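Side-chain contacts in single domain haemoglobin (Campylobacter jejuni, PDB 2WY4), which binds heme as a member of the globin family and probably binds oxygen, perhaps with nitric oxide dioxygenase activity: residues 4-7 / 8-12; 56-59 / 60-63; 72-75 / 76-80; 119-122 / 123-127. One frame throughout, in Å; residues are numbered along the deposited sequence. Where two conformers were deposited one is given.

Overall arrangement
Each contact lies within about two turns of one helix of a globin fold: 4-34, 51-65, 74-86 (contact 3, at its start) and 113-139. Contact 1 lies outermost, about 16 Å from the chain centre, and meets contact 4 where Ile9 CD1 is 3.6 Å from Trp119 CE2. Contact 2 is the most central. It touches contact 4 through Ala63 CB and Ile126 CD1, 3.5 Å apart, and contact 3 through Ala59 CB and Phe76 CE2, 3.8 Å apart. Contacts 2 and 3 both reach the heme, contact 2 through Leu56 and Ala59, contact 3 through Val80, which meets a pyrrole ring beside a propionate. The Ile126 side chain of contact 4 also lies about 4 Å from the heme.

Contact 1: residues 4-7 / 8-12; sequences EQIQ and IIKDC
The first turns of helix 4-34 carry an i to i+4 side-chain pair, Gln7 with Asp11, above a regular set of alpha-helical backbone bonds. Gln7 NE2 donates to Asp11 OD1 over 2.9 Å, with an N-H...O angle of 157°. The amide nitrogen meets this oxygen from above the carboxylate plane, 43° out of it, while the acceptor stays nearer the plane of the amide itself. Gln7 reaches it because CG stands opposite the backbone N (chi1 -175°) and the chain then bends at chi2, folding the amide forward along the helix. The same pair is joined along the backbone, where Asp11 N donates to Gln7 O at 2.8 Å. This i to i+4 pattern joins 4-7 to 8-11, Ile8 N to Glu4 O and Lys10 N to Ile6 O being each 3.0 Å long. Within this globin helix the sides divide by character: Ile8 and Ile9 turn to helix 113-139, where they touch Ala118 and Trp119 respectively, whereas the Gln7-Asp11 bond lies on an exposed side. Lys10 CB passes 3.8 Å from Gln7 NE2, the two side chains crossing at about a right angle. In the conformer described, one of two deposited, its ammonium end leads away to bond Ala64 O, and the aliphatic CG packs 3.4 Å from Ile6 O.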
loop_
_atom_site.group_PDB
_atom_site.type_symbol
_atom_site.label_atom_id
_atom_site.label_comp_id
_atom_site.label_asym_id
_atom_site.label_seq_id
_atom_site.Cartn_x
_atom_site.Cartn_y
_atom_site.Cartn_z
ATOM N N GLU A 4 6.746 20.315 2.072
ATOM C CA GLU A 4 5.890 20.341 0.893
ATOM C C GLU A 4 5.424 18.915 0.580
ATOM O O GLU A 4 4.245 18.711 0.267
ATOM C CB GLU A 4 6.598 20.952 -0.338
ATOM C CG GLU A 4 6.728 22.482 -0.314
ATOM C CD GLU A 4 6.881 23.126 -1.708
ATOM O OE1 GLU A 4 6.706 24.363 -1.798
ATOM O OE2 GLU A 4 7.170 22.432 -2.719
ATOM N N GLN A 5 6.336 17.949 0.649
ATOM C CA GLN A 5 6.003 16.541 0.398
ATOM C C GLN A 5 4.996 15.981 1.405
ATOM O O GLN A 5 4.110 15.227 1.029
ATOM C CB GLN A 5 7.232 15.649 0.425
ATOM C CG GLN A 5 7.985 15.644 -0.863
ATOM C CD GLN A 5 8.872 14.454 -1.059
ATOM O OE1 GLN A 5 9.095 13.664 -0.135
ATOM N NE2 GLN A 5 9.388 14.308 -2.284
ATOM N N ILE A 6 5.150 16.339 2.670
ATOM C CA ILE A 6 4.190 15.902 3.687
ATOM C C ILE A 6 2.806 16.414 3.332
ATOM O O ILE A 6 1.832 15.678 3.393
ATOM C CB ILE A 6 4.617 16.405 5.091
ATOM C CG1 ILE A 6 5.858 15.662 5.566
ATOM C CG2 ILE A 6 3.490 16.229 6.106
ATOM C CD1 ILE A 6 6.540 16.289 6.759
ATOM N N GLN A 7 2.720 17.688 2.980
ATOM C CA GLN A 7 1.435 18.274 2.668
ATOM C C GLN A 7 0.801 17.634 1.441
ATOM O O GLN A 7 -0.409 17.442 1.399
ATOM C CB GLN A 7 1.516 19.788 2.531
ATOM C CG GLN A 7 0.148 20.426 2.315
ATOM C CD GLN A 7 -0.684 20.332 3.550
ATOM O OE1 GLN A 7 -0.296 20.846 4.601
ATOM N NE2 GLN A 7 -1.826 19.671 3.449
ATOM N N ILE A 8 1.595 17.300 0.429
ATOM C CA ILE A 8 1.068 16.626 -0.740
ATOM C C ILE A 8 0.438 15.303 -0.320
ATOM O O ILE A 8 -0.665 14.976 -0.761
ATOM C CB ILE A 8 2.175 16.378 -1.764
ATOM C CG1 ILE A 8 2.438 17.669 -2.526
ATOM C CG2 ILE A 8 1.755 15.316 -2.777
ATOM C CD1 ILE A 8 3.714 17.633 -3.448
ATOM N N ILE A 9 1.126 14.530 0.516
ATOM C CA ILE A 9 0.541 13.275 0.969
ATOM C C ILE A 9 -0.761 13.527 1.721
ATOM O O ILE A 9 -1.752 12.847 1.465
ATOM C CB ILE A 9 1.565 12.453 1.787
ATOM C CG1 ILE A 9 2.747 12.026 0.909
ATOM C CG2 ILE A 9 0.895 11.224 2.444
ATOM C CD1 ILE A 9 2.405 11.295 -0.332
ATOM N N LYS A 10 -0.800 14.504 2.621
ATOM C CA LYS A 10 -2.059 14.836 3.316
ATOM C C LYS A 10 -3.146 15.248 2.332
ATOM O O LYS A 10 -4.320 14.885 2.515
ATOM C CB LYS A 10 -1.850 15.953 4.344
ATOM C CG LYS A 10 -0.882 15.614 5.446
ATOM C CD LYS A 10 -1.249 14.352 6.175
ATOM C CE LYS A 10 -0.425 14.202 7.448
ATOM N NZ LYS A 10 -0.670 12.896 8.093
ATOM N N ASP A 11 -2.798 15.998 1.297
ATOM C CA ASP A 11 -3.750 16.469 0.308
ATOM C C ASP A 11 -4.387 15.298 -0.411
ATOM O O ASP A 11 -5.474 15.401 -0.945
ATOM C CB ASP A 11 -3.058 17.345 -0.758
ATOM C CG ASP A 11 -2.610 18.706 -0.253
ATOM O OD1 ASP A 11 -3.022 19.180 0.820
ATOM O OD2 ASP A 11 -1.835 19.381 -0.946
ATOM N N CYS A 12 -3.683 14.185 -0.442
ATOM C CA CYS A 12 -4.173 12.994 -1.117
ATOM C C CYS A 12 -5.127 12.170 -0.275
ATOM O O CYS A 12 -5.826 11.311 -0.823
ATOM C CB CYS A 12 -3.010 12.134 -1.615
ATOM S SG CYS A 12 -2.132 12.906 -3.007
#

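Contact 2: residues 56-59 / 60-63; sequences LAMA and ILMA. With HEM (protoporphyrin IX containing Fe), chain B.
Leu56 and Ile60, one helical turn apart on helix 51-65 of the globin fold, cross obliquely with Leu56 CG 4.0 Å from Ile60 CD1. In Leu56, CG lies opposite the backbone N (chi1 -179°), which carries CD1 over the porphyrin face on the cyanide side, 3.7 Å from HEM C1B. The same side chain touches the bound cyanide, so it belongs to the ligand side of the heme pocket. Ile60 is turned the other way about its first torsion: CG1 stands opposite its own carbonyl carbon and leans back over the preceding turn, 3.3 Å from Leu56 O. Its side chain also reaches Trp119 of helix 113-139. Ala59 brings a single methyl to the cofactor, with CB 3.7 Å from the heme methyl CMA. Met58 and Leu61 form a second oblique pair, away from the heme on a side where Met58 is exposed. Met58 bends at both chi2 and chi3, placing its sulfur rather than its terminal methyl against the leucine. Four backbone bonds from i+4 to i hold these turns, including Ile60 N to Leu56 O at 2.9 Å. The sulfur contact is a light one: Met58 SD to Leu61 CD1, 4.0 Å.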
loop_
_atom_site.group_PDB
_atom_site.type_symbol
_atom_site.label_atom_id
_atom_site.label_comp_id
_atom_site.label_asym_id
_atom_site.label_seq_id
_atom_site.Cartn_x
_atom_site.Cartn_y
_atom_site.Cartn_z
ATOM N N LEU A 56 -7.021 -2.438 1.497
ATOM C CA LEU A 56 -5.763 -1.837 1.097
ATOM C C LEU A 56 -5.889 -0.343 1.049
ATOM O O LEU A 56 -4.967 0.359 1.499
ATOM C CB LEU A 56 -5.319 -2.395 -0.250
ATOM C CG LEU A 56 -3.981 -1.838 -0.737
ATOM C CD1 LEU A 56 -2.851 -2.070 0.281
ATOM C CD2 LEU A 56 -3.677 -2.437 -2.112
ATOM N N ALA A 57 -6.978 0.145 0.483
ATOM C CA ALA A 57 -7.179 1.579 0.410
ATOM C C ALA A 57 -7.155 2.195 1.810
ATOM O O ALA A 57 -6.572 3.245 2.025
ATOM C CB ALA A 57 -8.453 1.929 -0.310
ATOM N N MET A 58 -7.808 1.531 2.749
ATOM C CA MET A 58 -7.846 2.006 4.104
ATOM C C MET A 58 -6.498 1.980 4.792
ATOM O O MET A 58 -6.187 2.856 5.580
ATOM C CB MET A 58 -8.905 1.206 4.882
ATOM C CG MET A 58 -10.389 1.595 4.545
ATOM S SD MET A 58 -10.769 3.204 5.256
ATOM C CE MET A 58 -11.306 2.678 6.914
ATOM N N ALA A 59 -5.693 0.986 4.459
ATOM C CA ALA A 59 -4.334 0.945 4.988
ATOM C C ALA A 59 -3.463 2.064 4.395
ATOM O O ALA A 59 -2.591 2.594 5.104
ATOM C CB ALA A 59 -3.727 -0.375 4.687
ATOM N N ILE A 60 -3.643 2.360 3.099
ATOM C CA ILE A 60 -2.909 3.458 2.499
ATOM C C ILE A 60 -3.340 4.757 3.159
ATOM O O ILE A 60 -2.511 5.601 3.456
ATOM C CB ILE A 60 -3.062 3.453 0.949
ATOM C CG1 ILE A 60 -2.438 2.183 0.374
ATOM C CG2 ILE A 60 -2.361 4.673 0.353
ATOM C CD1 ILE A 60 -2.735 1.927 -1.073
ATOM N N LEU A 61 -4.646 4.932 3.362
ATOM C CA LEU A 61 -5.127 6.115 4.075
ATOM C C LEU A 61 -4.490 6.219 5.448
ATOM O O LEU A 61 -4.137 7.305 5.898
ATOM C CB LEU A 61 -6.630 6.039 4.252
ATOM C CG LEU A 61 -7.433 6.469 3.031
ATOM C CD1 LEU A 61 -8.838 5.949 3.114
ATOM C CD2 LEU A 61 -7.465 7.985 2.960
ATOM N N MET A 62 -4.428 5.095 6.153
ATOM C CA MET A 62 -3.842 5.076 7.480
ATOM C C MET A 62 -2.401 5.560 7.430
ATOM O O MET A 62 -1.957 6.284 8.307
ATOM C CB MET A 62 -3.898 3.661 8.068
ATOM C CG MET A 62 -3.558 3.557 9.511
ATOM S SD MET A 62 -4.845 4.434 10.510
ATOM C CE MET A 62 -4.506 3.645 12.079
ATOM N N ALA A 63 -1.667 5.129 6.407
ATOM C CA ALA A 63 -0.266 5.527 6.294
ATOM C C ALA A 63 -0.160 7.020 5.929
ATOM O O ALA A 63 0.655 7.755 6.477
ATOM C CB ALA A 63 0.427 4.664 5.247
HETATM C CHA HEM B . -3.467 -8.414 3.029
HETATM C CHB HEM B . -1.950 -3.862 3.360
HETATM C CHC HEM B . 2.070 -5.070 0.992
HETATM C CHD HEM B . 0.223 -9.471 0.107
HETATM C C1A HEM B . -3.380 -7.124 3.396
HETATM C C2A HEM B . -4.323 -6.387 4.183
HETATM C C3A HEM B . -3.924 -5.105 4.273
HETATM C C4A HEM B . -2.692 -5.023 3.513
HETATM C CMA HEM B . -4.625 -3.974 5.040
HETATM C CAA HEM B . -5.588 -7.004 4.829
HETATM C CBA HEM B . -5.229 -8.054 5.884
HETATM C CGA HEM B . -5.151 -7.607 7.307
HETATM O O1A HEM B . -5.651 -6.501 7.642
HETATM O O2A HEM B . -4.621 -8.423 8.142
HETATM C C1B HEM B . -0.742 -3.791 2.717
HETATM C C2B HEM B . 0.064 -2.628 2.617
HETATM C C3B HEM B . 1.187 -2.966 1.961
HETATM C C4B HEM B . 1.113 -4.346 1.633
HETATM C CMB HEM B . -0.343 -1.241 3.099
HETATM C CAB HEM B . 2.375 -2.094 1.534
HETATM C CBB HEM B . 2.920 -1.208 2.348
HETATM C C1C HEM B . 1.978 -6.377 0.576
HETATM C C2C HEM B . 2.937 -7.162 -0.117
HETATM C C3C HEM B . 2.398 -8.339 -0.359
HETATM C C4C HEM B . 1.047 -8.360 0.140
HETATM C CMC HEM B . 4.368 -6.703 -0.439
HETATM C CAC HEM B . 3.072 -9.495 -1.079
HETATM C CBC HEM B . 2.524 -9.969 -2.205
HETATM C C1D HEM B . -0.944 -9.561 0.840
HETATM C C2D HEM B . -1.756 -10.717 0.828
HETATM C C3D HEM B . -2.907 -10.438 1.727
HETATM C C4D HEM B . -2.662 -9.119 2.208
HETATM C CMD HEM B . -1.487 -11.996 0.065
HETATM C CAD HEM B . -4.096 -11.326 2.050
HETATM C CBD HEM B . -5.310 -10.799 1.290
HETATM C CGD HEM B . -6.471 -11.747 1.258
HETATM O O1D HEM B . -7.032 -11.918 0.170
HETATM O O2D HEM B . -6.818 -12.282 2.345
HETATM N NA HEM B . -2.378 -6.274 2.977
HETATM N NB HEM B . -0.078 -4.834 2.125
HETATM N NC HEM B . 0.825 -7.133 0.728
HETATM N ND HEM B . -1.501 -8.605 1.657
HETATM FE FE HEM B . -0.783 -6.717 1.890
#

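Contact 3: residues 72-75 / 76-80; sequences NMRS and FVDKV. With HEM (protoporphyrin IX containing Fe), chain B.
Met73 and Val77 make the close-packed part of this contact at the start of helix 74-86. The methionine packs lengthwise on one methyl: Val77 CG2 lies 3.8 Å from Met73 CG and nearly as close to SD and CE. A chi1 of 68° places CG between the backbone N and carbonyl carbon, and the chain is extended beyond it, so it passes alongside. Both residues are buried, Met73 against Met62 and Val77 against Tyr130. Met73 O accepts from Val77 N at 2.9 Å and, weakly, from Phe76 N. The outer side is looser and polar. Exposed Ser75 OG pairs with a water at 2.7 Å, which also takes a weak bond from Phe76 N. In the conformer described, one of two deposited, Lys79 bends at chi2 and chi4, and its NZ donates to a lone pair of Ser75 O, 2.9 Å away. Arg74 NH1 stays 4.3 Å from Asp78 OD1, beyond a salt bridge; Arg74 NE instead forms one with Glu71. Val80 CG2 rests 3.7 Å above one face of the Phe76 ring, near its rim, and CG1 meets the porphyrin. With Met73 at the N-cap position, this opens the globin helix carrying His84, the axial ligand of the heme iron.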
loop_
_atom_site.group_PDB
_atom_site.type_symbol
_atom_site.label_atom_id
_atom_site.label_comp_id
_atom_site.label_asym_id
_atom_site.label_seq_id
_atom_site.Cartn_x
_atom_site.Cartn_y
_atom_site.Cartn_z
ATOM N N ASN A 72 2.566 5.974 14.832
ATOM C CA ASN A 72 1.156 6.152 15.205
ATOM C C ASN A 72 0.231 5.268 14.446
ATOM O O ASN A 72 -0.983 5.409 14.575
ATOM C CB ASN A 72 0.703 7.592 15.065
ATOM C CG ASN A 72 1.266 8.465 16.151
ATOM O OD1 ASN A 72 1.681 7.953 17.200
ATOM N ND2 ASN A 72 1.317 9.790 15.906
ATOM N N MET A 73 0.774 4.345 13.646
ATOM C CA MET A 73 -0.054 3.291 13.077
ATOM C C MET A 73 0.471 1.920 13.457
ATOM O O MET A 73 0.050 0.923 12.883
ATOM C CB MET A 73 -0.251 3.400 11.576
ATOM C CG MET A 73 0.981 3.160 10.765
ATOM S SD MET A 73 0.598 3.309 9.002
ATOM C CE MET A 73 2.095 2.788 8.223
ATOM N N ARG A 74 1.325 1.859 14.479
ATOM C CA ARG A 74 1.910 0.587 14.876
ATOM C C ARG A 74 0.858 -0.483 15.238
ATOM O O ARG A 74 0.952 -1.655 14.825
ATOM C CB ARG A 74 2.910 0.769 16.012
ATOM C CG ARG A 74 3.582 -0.540 16.445
ATOM C CD ARG A 74 4.713 -0.341 17.417
ATOM N NE ARG A 74 5.884 0.117 16.694
ATOM C CZ ARG A 74 6.723 -0.682 16.047
ATOM N NH1 ARG A 74 6.528 -1.995 16.034
ATOM N NH2 ARG A 74 7.743 -0.147 15.404
ATOM N N SER A 75 -0.107 -0.120 16.082
ATOM C CA SER A 75 -1.096 -1.134 16.482
ATOM C C SER A 75 -1.899 -1.648 15.276
ATOM O O SER A 75 -2.371 -2.774 15.291
ATOM C CB SER A 75 -2.050 -0.656 17.580
ATOM O OG SER A 75 -2.862 0.396 17.114
ATOM N N PHE A 76 -1.983 -0.858 14.206
ATOM C CA PHE A 76 -2.679 -1.280 12.998
ATOM C C PHE A 76 -1.780 -2.238 12.202
ATOM O O PHE A 76 -2.156 -3.337 11.827
ATOM C CB PHE A 76 -3.055 -0.074 12.114
ATOM C CG PHE A 76 -3.638 -0.463 10.786
ATOM C CD1 PHE A 76 -4.898 -0.967 10.709
ATOM C CD2 PHE A 76 -2.892 -0.352 9.619
ATOM C CE1 PHE A 76 -5.424 -1.361 9.522
ATOM C CE2 PHE A 76 -3.444 -0.726 8.419
ATOM C CZ PHE A 76 -4.699 -1.244 8.369
ATOM N N VAL A 77 -0.565 -1.795 11.954
ATOM C CA VAL A 77 0.336 -2.562 11.117
ATOM C C VAL A 77 0.697 -3.901 11.734
ATOM O O VAL A 77 0.822 -4.902 11.027
ATOM C CB VAL A 77 1.589 -1.749 10.776
ATOM C CG1 VAL A 77 2.653 -2.606 10.078
ATOM C CG2 VAL A 77 1.217 -0.584 9.902
ATOM N N ASP A 78 0.813 -3.914 13.055
ATOM C CA ASP A 78 1.070 -5.154 13.803
ATOM C C ASP A 78 0.138 -6.258 13.425
ATOM O O ASP A 78 0.501 -7.446 13.436
ATOM C CB ASP A 78 0.780 -4.952 15.305
ATOM C CG ASP A 78 1.942 -4.451 16.028
ATOM O OD1 ASP A 78 3.028 -4.388 15.391
ATOM O OD2 ASP A 78 1.896 -4.103 17.215
ATOM N N LYS A 79 -1.106 -5.875 13.182
ATOM C CA LYS A 79 -2.129 -6.855 12.854
ATOM C C LYS A 79 -2.062 -7.275 11.406
ATOM O O LYS A 79 -2.242 -8.467 11.101
ATOM C CB LYS A 79 -3.517 -6.319 13.151
ATOM C CG LYS A 79 -3.683 -5.790 14.551
ATOM C CD LYS A 79 -3.079 -6.725 15.583
ATOM C CE LYS A 79 -3.223 -6.176 16.988
ATOM N NZ LYS A 79 -2.395 -4.932 17.238
ATOM N N VAL A 80 -1.801 -6.323 10.510
ATOM C CA VAL A 80 -1.667 -6.674 9.106
ATOM C C VAL A 80 -0.454 -7.609 8.931
ATOM O O VAL A 80 -0.514 -8.562 8.178
ATOM C CB VAL A 80 -1.452 -5.452 8.213
ATOM C CG1 VAL A 80 -1.255 -5.892 6.782
ATOM C CG2 VAL A 80 -2.642 -4.481 8.325
HETATM C CHA HEM B . -3.467 -8.414 3.029
HETATM C CHB HEM B . -1.950 -3.862 3.360
HETATM C CHC HEM B . 2.070 -5.070 0.992
HETATM C CHD HEM B . 0.223 -9.471 0.107
HETATM C C1A HEM B . -3.380 -7.124 3.396
HETATM C C2A HEM B . -4.323 -6.387 4.183
HETATM C C3A HEM B . -3.924 -5.105 4.273
HETATM C C4A HEM B . -2.692 -5.023 3.513
HETATM C CMA HEM B . -4.625 -3.974 5.040
HETATM C CAA HEM B . -5.588 -7.004 4.829
HETATM C CBA HEM B . -5.229 -8.054 5.884
HETATM C CGA HEM B . -5.151 -7.607 7.307
HETATM O O1A HEM B . -5.651 -6.501 7.642
HETATM O O2A HEM B . -4.621 -8.423 8.142
HETATM C C1B HEM B . -0.742 -3.791 2.717
HETATM C C2B HEM B . 0.064 -2.628 2.617
HETATM C C3B HEM B . 1.187 -2.966 1.961
HETATM C C4B HEM B . 1.113 -4.346 1.633
HETATM C CMB HEM B . -0.343 -1.241 3.099
HETATM C CAB HEM B . 2.375 -2.094 1.534
HETATM C CBB HEM B . 2.920 -1.208 2.348
HETATM C C1C HEM B . 1.978 -6.377 0.576
HETATM C C2C HEM B . 2.937 -7.162 -0.117
HETATM C C3C HEM B . 2.398 -8.339 -0.359
HETATM C C4C HEM B . 1.047 -8.360 0.140
HETATM C CMC HEM B . 4.368 -6.703 -0.439
HETATM C CAC HEM B . 3.072 -9.495 -1.079
HETATM C CBC HEM B . 2.524 -9.969 -2.205
HETATM C C1D HEM B . -0.944 -9.561 0.840
HETATM C C2D HEM B . -1.756 -10.717 0.828
HETATM C C3D HEM B . -2.907 -10.438 1.727
HETATM C C4D HEM B . -2.662 -9.119 2.208
HETATM C CMD HEM B . -1.487 -11.996 0.065
HETATM C CAD HEM B . -4.096 -11.326 2.050
HETATM C CBD HEM B . -5.310 -10.799 1.290
HETATM C CGD HEM B . -6.471 -11.747 1.258
HETATM O O1D HEM B . -7.032 -11.918 0.170
HETATM O O2D HEM B . -6.818 -12.282 2.345
HETATM N NA HEM B . -2.378 -6.274 2.977
HETATM N NB HEM B . -0.078 -4.834 2.125
HETATM N NC HEM B . 0.825 -7.133 0.728
HETATM N ND HEM B . -1.501 -8.605 1.657
HETATM FE FE HEM B . -0.783 -6.717 1.890
HETATM O O HOH W 1 -2.400 2.173 15.094
#

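Contact 4: residues 119-122 / 123-127; sequences WEVA and YGKIA
Val121 and Lys125, the latter in one of two deposited conformers, lie side by side on helix 113-139 and point the same way, with Val121 CG1 3.9 Å from Lys125 CE. Two different first torsions produce this pairing. Val121 holds CG1 opposite its backbone N (chi1 174°), whereas Lys125 has CG opposite its carbonyl carbon, beside the N, and then runs extended to its end. The methylene chain therefore follows the preceding turn, with Lys125 CG 3.6 Å from Val121 O.

Ile126 adopts a similar first torsion (chi1 -68°). Its CG1 comes 3.2 Å from Ala122 O and its CD1 follows close to the same carbonyl, while Ala122 CB stands 4.3 Å from Ile126 CD1. The small alanine side chain meets Ile9 of helix 4-34, and Ile126 reaches Ala63 and the heme. Tyr123 takes the other orientation: with CG opposite the backbone N (chi1 -180°), its ring leads away from the preceding turn, although CB remains 3.3 Å from Trp119 O. The ring touches the heme. Trp119 is buried among Ile9, Cys12, Ile60 and Ile105, so it joins helices 4-34, 51-65 and 94-109 to this one.

Backbone bonds join each residue to the fourth one on, from Tyr123 N to Trp119 O (2.8 Å) through Ile126 N to Ala122 O (2.9 Å). Across the contact the side chains meet through carbon, the hydrogen bonds between the two segments all being main-chain, while the buried Tyr123 hydroxyl is satisfied by Tyr94 O of helix 94-109.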
loop_
_atom_site.group_PDB
_atom_site.type_symbol
_atom_site.label_atom_id
_atom_site.label_comp_id
_atom_site.label_asym_id
_atom_site.label_seq_id
_atom_site.Cartn_x
_atom_site.Cartn_y
_atom_site.Cartn_z
ATOM N N TRP A 119 4.843 10.348 -3.522
ATOM C CA TRP A 119 4.359 8.977 -3.258
ATOM C C TRP A 119 5.467 7.947 -3.359
ATOM O O TRP A 119 5.472 6.949 -2.648
ATOM C CB TRP A 119 3.215 8.637 -4.231
ATOM C CG TRP A 119 1.879 9.089 -3.648
ATOM C CD1 TRP A 119 1.150 10.213 -3.955
ATOM C CD2 TRP A 119 1.219 8.492 -2.532
ATOM N NE1 TRP A 119 0.042 10.304 -3.135
ATOM C CE2 TRP A 119 0.088 9.273 -2.236
ATOM C CE3 TRP A 119 1.479 7.370 -1.742
ATOM C CZ2 TRP A 119 -0.809 8.928 -1.235
ATOM C CZ3 TRP A 119 0.599 7.041 -0.745
ATOM C CH2 TRP A 119 -0.508 7.830 -0.484
ATOM N N GLU A 120 6.439 8.199 -4.234
ATOM C CA GLU A 120 7.576 7.282 -4.346
ATOM C C GLU A 120 8.327 7.269 -3.012
ATOM O O GLU A 120 8.675 6.216 -2.463
ATOM C CB GLU A 120 8.555 7.717 -5.438
ATOM C CG GLU A 120 7.985 7.697 -6.830
ATOM C CD GLU A 120 9.046 7.984 -7.877
ATOM O OE1 GLU A 120 10.153 8.431 -7.501
ATOM O OE2 GLU A 120 8.768 7.749 -9.064
ATOM N N VAL A 121 8.574 8.463 -2.482
ATOM C CA VAL A 121 9.253 8.597 -1.205
ATOM C C VAL A 121 8.433 8.003 -0.034
ATOM O O VAL A 121 8.961 7.259 0.816
ATOM C CB VAL A 121 9.580 10.081 -0.954
ATOM C CG1 VAL A 121 10.149 10.294 0.406
ATOM C CG2 VAL A 121 10.584 10.598 -2.001
ATOM N N ALA A 122 7.161 8.358 0.025
ATOM C CA ALA A 122 6.303 7.867 1.086
ATOM C C ALA A 122 6.229 6.363 1.048
ATOM O O ALA A 122 6.281 5.730 2.090
ATOM C CB ALA A 122 4.914 8.442 0.978
ATOM N N TYR A 123 6.043 5.796 -0.134
ATOM C CA TYR A 123 5.954 4.343 -0.212
ATOM C C TYR A 123 7.211 3.675 0.349
ATOM O O TYR A 123 7.150 2.698 1.068
ATOM C CB TYR A 123 5.676 3.821 -1.629
ATOM C CG TYR A 123 5.591 2.299 -1.609
ATOM C CD1 TYR A 123 4.410 1.668 -1.199
ATOM C CD2 TYR A 123 6.694 1.517 -1.848
ATOM C CE1 TYR A 123 4.325 0.333 -1.102
ATOM C CE2 TYR A 123 6.613 0.151 -1.775
ATOM C CZ TYR A 123 5.435 -0.446 -1.365
ATOM O OH TYR A 123 5.364 -1.822 -1.266
ATOM N N GLY A 124 8.383 4.211 0.009
ATOM C CA GLY A 124 9.571 3.617 0.546
ATOM C C GLY A 124 9.537 3.581 2.059
ATOM O O GLY A 124 9.933 2.590 2.671
ATOM N N LYS A 125 9.072 4.666 2.671
ATOM C CA LYS A 125 9.027 4.738 4.115
ATOM C C LYS A 125 7.987 3.789 4.727
ATOM O O LYS A 125 8.236 3.149 5.740
ATOM C CB LYS A 125 8.740 6.164 4.551
ATOM C CG LYS A 125 9.875 7.123 4.252
ATOM C CD LYS A 125 9.465 8.549 4.511
ATOM C CE LYS A 125 10.590 9.538 4.214
ATOM N NZ LYS A 125 10.293 10.874 4.797
ATOM N N ILE A 126 6.825 3.704 4.097
ATOM C CA ILE A 126 5.724 2.865 4.562
ATOM C C ILE A 126 6.144 1.406 4.450
ATOM O O ILE A 126 6.003 0.620 5.376
ATOM C CB ILE A 126 4.504 3.156 3.697
ATOM C CG1 ILE A 126 3.993 4.553 3.941
ATOM C CG2 ILE A 126 3.395 2.175 4.016
ATOM C CD1 ILE A 126 3.036 5.026 2.879
ATOM N N ALA A 127 6.743 1.061 3.322
ATOM C CA ALA A 127 7.212 -0.284 3.119
ATOM C C ALA A 127 8.220 -0.677 4.175
ATOM O O ALA A 127 8.164 -1.782 4.680
ATOM C CB ALA A 127 7.793 -0.457 1.737
#